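Glycosyl transferase (Staphylococcus aureus, PDB 5TZJ) belongs to glycosyl transferase family 2, carries a TarS-type linker domain and is seen here with uridine-diphosphate-N-acetylglucosamine bound. Local coordinates at residues A[149-154]-A[180-185]; A[113-118]-A[187-192]; A[85-90]-A[155-160]. All coordinates share one frame; numbering follows the deposited sequence.

Contact 1: A[149-154]-A[180-185]; sequences YTLSPT and LFTMKA. With UD1 (uridine-diphosphate-N-acetylglucosamine), chain C.
Thr182, on the helix 177-188, meets the loop of residues 149-154 with every atom of its side chain, and the nearest CA pair, Leu151 with Thr182, marks where helix and loop come together. Starting at the backbone end, Thr182 CB already rests 3.3 Å from Leu151 O. The hydroxyl branch goes further: Thr182 OG1 donates to Leu151 O over 3.0 Å. This bond does not use a lone pair direction, because the donor stands 56° out of the carbonyl plane. The same Thr182 OG1 is also hydrogen-bonded to Tyr157 OH, so the buried hydroxyl has partners on the loop and on the sheet. The methyl branch points elsewhere. With chi1 at -67°, CG2 lies anti to the backbone N and OG1 beside it, which separates the polar and apolar halves of the residue: Thr182 CG2 is 3.9 Å from Leu151 CA and 4.0 Å from Leu151 CD2.

Leu151 continues the apolar half. Its CD2 methyl is also 4.1 Å from Met183 SD, the sulfur being brought round by a Met183 chain bent at both chi2 and chi3. Phe249 and Arg252 of helix 239-256 touch Leu151 as well.

The loop carries the contact on to the ligand. Ser152 CB packs on the acetamido methyl, UD1 C8', at 3.5 Å, and Pro153 CD on the sugar hydroxyl oxygen, UD1 O3', also at 3.5 Å. Asp91, Asp40 and Glu177 are among the residues hydrogen-bonded to the same molecule. A buried loop propped on a helix, with its next two residues against the ligand, forms part of the wall of the pocket that holds uridine-diphosphate-N-acetylglucosamine, in a domain of the GT-A type expected of family 2.

Contact 2: A[113-118]-A[187-192]; sequences SDVLLI and LNANRI
The Asp114 carboxylate receives two backbone N-H groups of the 187-192 turn on a single oxygen, from different directions. Asn190 N takes the anti lone pair of Asp114 OD2, the one away from OD1, at 2.6 Å. Arg191 N, 3.1 Å from Asp114 OD2, instead arrives from above the carboxylate, 47° out of its plane. The side-chain amide of Asn190 is turned 63° from the carboxylate plane. Asp114 OD1, the other oxygen, forms a salt bridge with Arg158 NE, an arrangement that should favour the charged carboxylate. With chi1 at -62°, the Asp114 side chain leans beside its own N, which lets backbone and side chain grip the same turn.

That backbone grip centres on Arg191 O, which accepts from Asp114 N at 2.8 Å and, over a longer 3.3 Å, from Val115 N, the latter in the carbonyl plane. Apolar contacts accompany these bonds: Ala189 CB sits 3.6 Å from Asp114 CB and also touches Val115 CG2. Further along, Ile192 CG2 packs 3.6 Å from Leu117 CD1, with Tyr186 of the helix touching both side chains.

Ala189 is where helical geometry ends, and Ile192 pairs in parallel with Val115. A helix thus turns within a few residues into strand 192-195, docked alongside strand 115-122, as in the alpha/beta sheets of GT-A type glycosyltransferases.

Contact 3: A[85-90]-A[155-160]; sequences EFVLFV and KIYRTA
Phe86 to Leu88 and Ile156 to Arg158 form an antiparallel strand pair of the central mixed sheet in this GT-A type domain, with short axes 4.5 Å apart and running at 151°. Val87 and Tyr157 are the hydrogen-bonded pair, their N and O atoms joined both ways; the flanking pairs, Phe86 with Arg158 and Leu88 with Ile156, are non-hydrogen-bonded.

Side chains interlock on both faces. On the face that helix 100-111 covers, Ile156 acts as a forked wedge: its CG2 meets Phe86 CB and its CG1 meets Leu88 CD1, both pairs at 3.9 Å. Leu88 CD1, beside the CG1 branch, also comes within 3.4 Å of Lys155 O. The CD2/CE2 side of the Phe86 ring packs along Arg158 CA and CB. The arginine chain is extended through chi2, and the bend at chi3 (-63°) turns the guanidinium so that the tip of the ring, Phe86 CZ, stands over the centre of one of its faces, 3.6 Å from Arg158 CZ. Ring and guanidinium are tilted 58° to each other, so this is no flat stack; the charge has its partner in Asp114.

Across the sheet, Tyr157 lies beside Val87 and against Phe89. Phe89 CD2 approaches Tyr157 CE2 at 3.8 Å in an oblique aromatic pair, and Phe169 and Phe181 continue the aromatic cluster.

Where the second strand passes into helix 159-164, Glu85 O anchors its first turn: it accepts Thr159 N at 2.9 Å and a water that lies 2.8 Å from Glu85 O and itself accepts from Ala160 N.

In the fold
All three contacts are mainly buried, but the centre of contact 1 lies about 5 Å from the chain's centre and those of contacts 2 and 3 about 15 Å, the latter two each including an exposed residue, Asn190 and Glu85. Contacts 1 and 2 share helix 177-188, whereas contacts 2 and 3 reach neighbouring strands, 115-122 and 156-158, where Leu116 N is hydrogen-bonded to Ile156 O. Contact 3 relies on regular strand pairing with aliphatic, aromatic and guanidinium-ring packing, contact 2 on a carboxylate holding a turn, and contact 1 on a single hydroxyl bond next to the ligand. Lys155 NZ of contact 3 is hydrogen-bonded to Thr150 OG1 of contact 1.

Contact 1: A[149-154]-A[180-185]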
loop_
_atom_site.group_PDB
_atom_site.type_symbol
_atom_site.label_atom_id
_atom_site.label_comp_id
_atom_site.label_asym_id
_atom_site.label_seq_id
_atom_site.Cartn_x
_atom_site.Cartn_y
_atom_site.Cartn_z
ATOM N N TYR A 149 1.119 -1.542 7.969
ATOM C CA TYR A 149 0.100 -2.454 7.477
ATOM C C TYR A 149 -0.934 -1.784 6.574
ATOM O O TYR A 149 -1.820 -2.495 6.082
ATOM C CB TYR A 149 -0.572 -3.163 8.650
ATOM C CG TYR A 149 0.415 -4.168 9.226
ATOM C CD1 TYR A 149 1.396 -3.768 10.123
ATOM C CD2 TYR A 149 0.422 -5.494 8.804
ATOM C CE1 TYR A 149 2.341 -4.683 10.633
ATOM C CE2 TYR A 149 1.381 -6.434 9.317
ATOM C CZ TYR A 149 2.341 -6.001 10.202
ATOM O OH TYR A 149 3.300 -6.883 10.682
ATOM N N THR A 150 -0.812 -0.469 6.294
ATOM C CA THR A 150 -1.676 0.194 5.315
ATOM C C THR A 150 -0.837 1.102 4.408
ATOM O O THR A 150 -0.358 2.156 4.831
ATOM C CB THR A 150 -2.849 0.951 5.978
ATOM O OG1 THR A 150 -3.630 1.583 4.945
ATOM C CG2 THR A 150 -2.397 2.008 6.971
ATOM N N LEU A 151 -0.643 0.662 3.154
ATOM C CA LEU A 151 0.178 1.364 2.174
ATOM C C LEU A 151 -0.640 1.899 1.001
ATOM O O LEU A 151 -0.063 2.432 0.050
ATOM C CB LEU A 151 1.318 0.435 1.668
ATOM C CG LEU A 151 2.160 -0.091 2.834
ATOM C CD1 LEU A 151 3.237 -1.078 2.328
ATOM C CD2 LEU A 151 2.761 1.107 3.550
ATOM N N SER A 152 -1.964 1.793 1.058
ATOM C CA SER A 152 -2.790 2.321 0.002
ATOM C C SER A 152 -2.631 3.842 -0.045
ATOM O O SER A 152 -2.191 4.466 0.932
ATOM C CB SER A 152 -4.240 1.931 0.247
ATOM O OG SER A 152 -4.745 2.589 1.409
ATOM N N PRO A 153 -2.954 4.473 -1.166
ATOM C CA PRO A 153 -2.744 5.921 -1.255
ATOM C C PRO A 153 -3.926 6.747 -0.750
ATOM O O PRO A 153 -3.925 7.982 -0.914
ATOM C CB PRO A 153 -2.518 6.118 -2.764
ATOM C CG PRO A 153 -3.386 5.073 -3.410
ATOM C CD PRO A 153 -3.322 3.872 -2.465
ATOM N N THR A 154 -4.922 6.099 -0.137
ATOM C CA THR A 154 -6.195 6.739 0.256
ATOM C C THR A 154 -6.039 7.459 1.599
ATOM O O THR A 154 -6.719 7.167 2.587
ATOM C CB THR A 154 -7.279 5.675 0.343
ATOM O OG1 THR A 154 -6.855 4.676 1.303
ATOM C CG2 THR A 154 -7.446 5.015 -1.014
ATOM N N LEU A 180 5.211 1.411 -2.708
ATOM C CA LEU A 180 6.461 2.175 -2.745
ATOM C C LEU A 180 6.171 3.656 -2.495
ATOM O O LEU A 180 6.868 4.314 -1.716
ATOM C CB LEU A 180 7.144 1.953 -4.109
ATOM C CG LEU A 180 8.450 2.721 -4.445
ATOM C CD1 LEU A 180 9.503 2.410 -3.370
ATOM C CD2 LEU A 180 8.978 2.415 -5.878
ATOM N N PHE A 181 5.118 4.176 -3.130
ATOM C CA PHE A 181 4.727 5.573 -2.974
ATOM C C PHE A 181 4.507 5.924 -1.509
ATOM O O PHE A 181 5.062 6.900 -0.996
ATOM C CB PHE A 181 3.454 5.817 -3.776
ATOM C CG PHE A 181 2.883 7.244 -3.622
ATOM C CD1 PHE A 181 3.302 8.254 -4.501
ATOM C CD2 PHE A 181 1.945 7.536 -2.659
ATOM C CE1 PHE A 181 2.799 9.568 -4.395
ATOM C CE2 PHE A 181 1.424 8.882 -2.513
ATOM C CZ PHE A 181 1.853 9.884 -3.400
ATOM N N THR A 182 3.703 5.133 -0.817
ATOM C CA THR A 182 3.382 5.478 0.559
ATOM C C THR A 182 4.558 5.191 1.491
ATOM O O THR A 182 4.767 5.932 2.447
ATOM C CB THR A 182 2.132 4.709 0.992
ATOM O OG1 THR A 182 1.002 5.201 0.236
ATOM C CG2 THR A 182 1.887 4.871 2.535
ATOM N N MET A 183 5.370 4.166 1.198
ATOM C CA MET A 183 6.549 3.933 2.037
ATOM C C MET A 183 7.524 5.093 1.923
ATOM O O MET A 183 8.089 5.543 2.936
ATOM C CB MET A 183 7.247 2.603 1.671
ATOM C CG MET A 183 6.653 1.390 2.323
ATOM S SD MET A 183 6.759 1.353 4.153
ATOM C CE MET A 183 8.445 1.898 4.420
ATOM N N LYS A 184 7.732 5.591 0.697
ATOM C CA LYS A 184 8.521 6.806 0.494
ATOM C C LYS A 184 7.936 7.980 1.277
ATOM O O LYS A 184 8.673 8.745 1.915
ATOM C CB LYS A 184 8.582 7.169 -1.004
ATOM C CG LYS A 184 9.590 6.374 -1.862
ATOM C CD LYS A 184 9.465 6.745 -3.373
ATOM C CE LYS A 184 10.476 5.987 -4.272
ATOM N NZ LYS A 184 10.341 6.252 -5.754
ATOM N N ALA A 185 6.618 8.160 1.214
ATOM C CA ALA A 185 6.024 9.293 1.930
ATOM C C ALA A 185 6.200 9.111 3.434
ATOM O O ALA A 185 6.500 10.070 4.152
ATOM C CB ALA A 185 4.538 9.435 1.590
HETATM C "C1'" UD1 C . -6.873 -0.991 -4.460
HETATM C "C2'" UD1 C . -6.357 0.280 -3.796
HETATM C "C3'" UD1 C . -6.064 1.244 -4.896
HETATM C "C4'" UD1 C . -4.847 0.736 -5.586
HETATM C "C5'" UD1 C . -5.246 -0.526 -6.354
HETATM C "C6'" UD1 C . -4.059 -1.121 -7.052
HETATM C "C7'" UD1 C . -7.279 0.385 -1.463
HETATM C "C8'" UD1 C . -6.220 -0.618 -1.044
HETATM N "N2'" UD1 C . -7.359 0.818 -2.836
HETATM O "O1'" UD1 C . -8.070 -0.657 -5.058
HETATM O "O3'" UD1 C . -5.921 2.611 -4.413
HETATM O "O4'" UD1 C . -4.334 1.728 -6.454
HETATM O "O5'" UD1 C . -5.833 -1.528 -5.421
HETATM O "O6'" UD1 C . -2.949 -1.114 -6.188
HETATM O "O7'" UD1 C . -8.062 0.805 -0.689
HETATM N N1 UD1 C . -7.658 2.982 -12.697
HETATM C C2 UD1 C . -6.950 3.790 -13.731
HETATM N N3 UD1 C . -6.364 3.132 -14.941
HETATM C C4 UD1 C . -6.489 1.685 -15.081
HETATM C C5 UD1 C . -7.178 0.873 -14.025
HETATM C C6 UD1 C . -7.756 1.538 -12.833
HETATM O O2 UD1 C . -6.862 4.951 -13.595
HETATM O O4 UD1 C . -6.026 1.163 -16.042
HETATM C C1B UD1 C . -8.156 3.648 -11.521
HETATM C C2B UD1 C . -9.656 3.209 -11.074
HETATM O "O2'" UD1 C . -10.640 3.966 -11.884
HETATM C C3B UD1 C . -9.693 3.464 -9.766
HETATM C C4B UD1 C . -8.248 3.278 -9.258
HETATM O O4B UD1 C . -7.357 3.303 -10.513
HETATM O O3B UD1 C . -10.032 4.907 -9.491
HETATM C C5B UD1 C . -8.004 2.042 -8.589
HETATM O O5B UD1 C . -8.297 0.974 -9.448
HETATM P PA UD1 C . -9.308 -0.187 -8.854
HETATM O O1A UD1 C . -9.770 -1.092 -9.967
HETATM O O2A UD1 C . -10.478 0.465 -8.138
HETATM O O3A UD1 C . -8.360 -0.990 -7.743
HETATM P PB UD1 C . -8.790 -1.552 -6.248
HETATM O O1B UD1 C . -10.280 -1.530 -5.989
HETATM O O2B UD1 C . -8.317 -2.993 -6.350
#

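Contact 2: A[113-118]-A[187-192]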
loop_
_atom_site.group_PDB
_atom_site.type_symbol
_atom_site.label_atom_id
_atom_site.label_comp_id
_atom_site.label_asym_id
_atom_site.label_seq_id
_atom_site.Cartn_x
_atom_site.Cartn_y
_atom_site.Cartn_z
ATOM N N SER A 113 0.577 17.848 10.444
ATOM C CA SER A 113 0.895 16.550 9.854
ATOM C C SER A 113 1.492 16.709 8.458
ATOM O O SER A 113 1.121 17.601 7.696
ATOM C CB SER A 113 -0.373 15.684 9.776
ATOM O OG SER A 113 -1.171 15.809 10.952
ATOM N N ASP A 114 2.419 15.813 8.111
ATOM C CA ASP A 114 2.865 15.673 6.728
ATOM C C ASP A 114 2.129 14.589 5.989
ATOM O O ASP A 114 1.985 14.680 4.760
ATOM C CB ASP A 114 4.363 15.373 6.665
ATOM C CG ASP A 114 5.170 16.502 7.249
ATOM O OD1 ASP A 114 4.711 17.671 7.112
ATOM O OD2 ASP A 114 6.220 16.216 7.865
ATOM N N VAL A 115 1.680 13.575 6.721
ATOM C CA VAL A 115 0.871 12.483 6.205
ATOM C C VAL A 115 -0.237 12.266 7.217
ATOM O O VAL A 115 0.038 12.102 8.412
ATOM C CB VAL A 115 1.718 11.196 5.999
ATOM C CG1 VAL A 115 0.862 9.982 5.661
ATOM C CG2 VAL A 115 2.786 11.434 4.947
ATOM N N LEU A 116 -1.488 12.287 6.766
ATOM C CA LEU A 116 -2.617 12.082 7.674
ATOM C C LEU A 116 -3.371 10.843 7.215
ATOM O O LEU A 116 -3.971 10.839 6.137
ATOM C CB LEU A 116 -3.541 13.302 7.724
ATOM C CG LEU A 116 -4.819 13.243 8.576
ATOM C CD1 LEU A 116 -4.588 12.879 10.089
ATOM C CD2 LEU A 116 -5.562 14.549 8.500
ATOM N N LEU A 117 -3.340 9.805 8.033
ATOM C CA LEU A 117 -4.164 8.630 7.799
ATOM C C LEU A 117 -5.571 8.962 8.249
ATOM O O LEU A 117 -5.750 9.591 9.293
ATOM C CB LEU A 117 -3.627 7.417 8.586
ATOM C CG LEU A 117 -2.414 6.705 7.970
ATOM C CD1 LEU A 117 -1.123 7.469 8.198
ATOM C CD2 LEU A 117 -2.282 5.251 8.441
ATOM N N ILE A 118 -6.571 8.526 7.479
ATOM C CA ILE A 118 -7.963 8.761 7.840
ATOM C C ILE A 118 -8.701 7.432 7.856
ATOM O O ILE A 118 -8.481 6.576 6.991
ATOM C CB ILE A 118 -8.637 9.764 6.897
ATOM C CG1 ILE A 118 -8.518 9.293 5.433
ATOM C CG2 ILE A 118 -8.066 11.165 7.119
ATOM C CD1 ILE A 118 -9.286 10.220 4.479
ATOM N N LEU A 187 8.673 7.448 4.921
ATOM C CA LEU A 187 10.090 7.601 5.248
ATOM C C LEU A 187 10.544 9.077 5.263
ATOM O O LEU A 187 11.484 9.430 5.981
ATOM C CB LEU A 187 10.926 6.779 4.266
ATOM C CG LEU A 187 10.952 5.238 4.448
ATOM C CD1 LEU A 187 11.546 4.534 3.226
ATOM C CD2 LEU A 187 11.696 4.783 5.743
ATOM N N ASN A 188 9.913 9.945 4.476
ATOM C CA ASN A 188 10.336 11.335 4.368
ATOM C C ASN A 188 9.569 12.298 5.265
ATOM O O ASN A 188 9.986 13.453 5.398
ATOM C CB ASN A 188 10.196 11.818 2.909
ATOM C CG ASN A 188 11.299 11.279 2.035
ATOM O OD1 ASN A 188 12.437 11.765 2.078
ATOM N ND2 ASN A 188 10.988 10.250 1.260
ATOM N N ALA A 189 8.470 11.875 5.874
ATOM C CA ALA A 189 7.612 12.831 6.548
ATOM C C ALA A 189 8.199 13.157 7.910
ATOM O O ALA A 189 8.806 12.311 8.558
ATOM C CB ALA A 189 6.198 12.277 6.713
ATOM N N ASN A 190 8.035 14.399 8.331
ATOM C CA ASN A 190 8.436 14.740 9.685
ATOM C C ASN A 190 7.398 14.301 10.699
ATOM O O ASN A 190 7.748 13.996 11.840
ATOM C CB ASN A 190 8.687 16.239 9.806
ATOM C CG ASN A 190 9.885 16.677 9.006
ATOM O OD1 ASN A 190 10.892 15.955 8.934
ATOM N ND2 ASN A 190 9.788 17.855 8.378
ATOM N N ARG A 191 6.134 14.236 10.304
ATOM C CA ARG A 191 5.085 13.841 11.232
ATOM C C ARG A 191 3.994 13.109 10.469
ATOM O O ARG A 191 3.533 13.580 9.414
ATOM C CB ARG A 191 4.483 15.049 11.961
ATOM C CG ARG A 191 3.143 14.722 12.567
ATOM C CD ARG A 191 2.724 15.726 13.601
ATOM N NE ARG A 191 3.813 15.993 14.527
ATOM C CZ ARG A 191 3.661 16.473 15.756
ATOM N NH1 ARG A 191 2.446 16.734 16.221
ATOM N NH2 ARG A 191 4.735 16.697 16.497
ATOM N N ILE A 192 3.586 11.973 11.019
ATOM C CA ILE A 192 2.538 11.118 10.481
ATOM C C ILE A 192 1.468 11.034 11.552
ATOM O O ILE A 192 1.780 10.781 12.722
ATOM C CB ILE A 192 3.075 9.702 10.152
ATOM C CG1 ILE A 192 4.276 9.750 9.200
ATOM C CG2 ILE A 192 1.958 8.780 9.604
ATOM C CD1 ILE A 192 4.906 8.341 8.943
#

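Contact 3: A[85-90]-A[155-160]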
loop_
_atom_site.group_PDB
_atom_site.type_symbol
_atom_site.label_atom_id
_atom_site.label_comp_id
_atom_site.label_asym_id
_atom_site.label_seq_id
_atom_site.Cartn_x
_atom_site.Cartn_y
_atom_site.Cartn_z
ATOM N N GLU A 85 -2.551 22.603 -0.912
ATOM C CA GLU A 85 -1.441 22.438 0.034
ATOM C C GLU A 85 -1.239 20.961 0.405
ATOM O O GLU A 85 -0.110 20.537 0.683
ATOM C CB GLU A 85 -1.665 23.284 1.287
ATOM C CG GLU A 85 -0.408 23.439 2.158
ATOM C CD GLU A 85 -0.578 24.395 3.339
ATOM O OE1 GLU A 85 -1.671 24.427 3.954
ATOM O OE2 GLU A 85 0.398 25.117 3.652
ATOM N N PHE A 86 -2.321 20.181 0.375
ATOM C CA PHE A 86 -2.355 18.757 0.658
ATOM C C PHE A 86 -3.065 18.036 -0.475
ATOM O O PHE A 86 -3.949 18.616 -1.112
ATOM C CB PHE A 86 -3.097 18.529 1.972
ATOM C CG PHE A 86 -2.304 18.953 3.172
ATOM C CD1 PHE A 86 -2.385 20.245 3.656
ATOM C CD2 PHE A 86 -1.446 18.063 3.781
ATOM C CE1 PHE A 86 -1.627 20.631 4.736
ATOM C CE2 PHE A 86 -0.689 18.441 4.857
ATOM C CZ PHE A 86 -0.781 19.726 5.336
ATOM N N VAL A 87 -2.717 16.759 -0.705
ATOM C CA VAL A 87 -3.501 15.948 -1.622
ATOM C C VAL A 87 -4.204 14.818 -0.883
ATOM O O VAL A 87 -3.719 14.272 0.124
ATOM C CB VAL A 87 -2.686 15.383 -2.804
ATOM C CG1 VAL A 87 -2.085 16.531 -3.642
ATOM C CG2 VAL A 87 -1.609 14.431 -2.344
ATOM N N LEU A 88 -5.370 14.454 -1.420
ATOM C CA LEU A 88 -6.104 13.264 -1.005
ATOM C C LEU A 88 -6.406 12.454 -2.250
ATOM O O LEU A 88 -7.018 12.975 -3.186
ATOM C CB LEU A 88 -7.408 13.620 -0.301
ATOM C CG LEU A 88 -8.385 12.467 -0.056
ATOM C CD1 LEU A 88 -7.811 11.381 0.869
ATOM C CD2 LEU A 88 -9.710 13.071 0.531
ATOM N N PHE A 89 -5.984 11.196 -2.258
ATOM C CA PHE A 89 -6.281 10.287 -3.355
ATOM C C PHE A 89 -7.550 9.498 -3.044
ATOM O O PHE A 89 -7.642 8.831 -2.011
ATOM C CB PHE A 89 -5.118 9.318 -3.604
ATOM C CG PHE A 89 -3.835 9.994 -3.980
ATOM C CD1 PHE A 89 -3.572 10.348 -5.335
ATOM C CD2 PHE A 89 -2.922 10.346 -3.011
ATOM C CE1 PHE A 89 -2.382 10.984 -5.678
ATOM C CE2 PHE A 89 -1.723 10.975 -3.348
ATOM C CZ PHE A 89 -1.456 11.297 -4.685
ATOM N N VAL A 90 -8.525 9.564 -3.938
ATOM C CA VAL A 90 -9.739 8.770 -3.807
ATOM C C VAL A 90 -9.960 8.020 -5.102
ATOM O O VAL A 90 -9.985 8.634 -6.177
ATOM C CB VAL A 90 -10.973 9.636 -3.517
ATOM C CG1 VAL A 90 -12.160 8.705 -3.218
ATOM C CG2 VAL A 90 -10.666 10.578 -2.397
ATOM N N LYS A 155 -5.075 8.380 1.604
ATOM C CA LYS A 155 -4.627 9.154 2.749
ATOM C C LYS A 155 -4.403 10.583 2.269
ATOM O O LYS A 155 -4.450 10.880 1.067
ATOM C CB LYS A 155 -3.330 8.582 3.344
ATOM C CG LYS A 155 -3.399 7.050 3.648
ATOM C CD LYS A 155 -1.998 6.462 3.887
ATOM C CE LYS A 155 -2.077 5.033 4.511
ATOM N NZ LYS A 155 -2.788 4.104 3.611
ATOM N N ILE A 156 -4.131 11.466 3.221
ATOM C CA ILE A 156 -3.821 12.852 2.935
ATOM C C ILE A 156 -2.319 13.052 3.068
ATOM O O ILE A 156 -1.710 12.687 4.103
ATOM C CB ILE A 156 -4.611 13.781 3.873
ATOM C CG1 ILE A 156 -6.108 13.593 3.594
ATOM C CG2 ILE A 156 -4.200 15.268 3.698
ATOM C CD1 ILE A 156 -7.001 14.485 4.465
ATOM N N TYR A 157 -1.719 13.662 2.030
ATOM C CA TYR A 157 -0.278 13.890 1.984
ATOM C C TYR A 157 0.003 15.359 1.723
ATOM O O TYR A 157 -0.650 15.975 0.877
ATOM C CB TYR A 157 0.393 13.108 0.905
ATOM C CG TYR A 157 0.097 11.624 0.868
ATOM C CD1 TYR A 157 1.084 10.715 1.253
ATOM C CD2 TYR A 157 -1.138 11.120 0.432
ATOM C CE1 TYR A 157 0.859 9.358 1.207
ATOM C CE2 TYR A 157 -1.375 9.735 0.383
ATOM C CZ TYR A 157 -0.359 8.867 0.755
ATOM O OH TYR A 157 -0.523 7.498 0.718
ATOM N N ARG A 158 1.003 15.916 2.421
ATOM C CA ARG A 158 1.389 17.290 2.131
ATOM C C ARG A 158 1.987 17.334 0.733
ATOM O O ARG A 158 2.874 16.534 0.415
ATOM C CB ARG A 158 2.395 17.814 3.148
ATOM C CG ARG A 158 2.751 19.313 2.946
ATOM C CD ARG A 158 3.824 19.713 3.955
ATOM N NE ARG A 158 3.325 19.595 5.324
ATOM C CZ ARG A 158 2.644 20.563 5.956
ATOM N NH1 ARG A 158 2.376 21.708 5.330
ATOM N NH2 ARG A 158 2.218 20.382 7.207
ATOM N N THR A 159 1.498 18.262 -0.103
ATOM C CA THR A 159 1.907 18.259 -1.506
ATOM C C THR A 159 3.417 18.486 -1.649
ATOM O O THR A 159 4.084 17.804 -2.441
ATOM C CB THR A 159 1.093 19.307 -2.284
ATOM O OG1 THR A 159 -0.309 19.049 -2.085
ATOM C CG2 THR A 159 1.423 19.272 -3.796
ATOM N N ALA A 160 3.982 19.407 -0.863
ATOM C CA ALA A 160 5.429 19.631 -0.909
ATOM C C ALA A 160 6.225 18.418 -0.429
ATOM O O ALA A 160 7.383 18.238 -0.842
ATOM C CB ALA A 160 5.806 20.856 -0.077
HETATM O O HOH W 1 2.484 21.529 0.320
#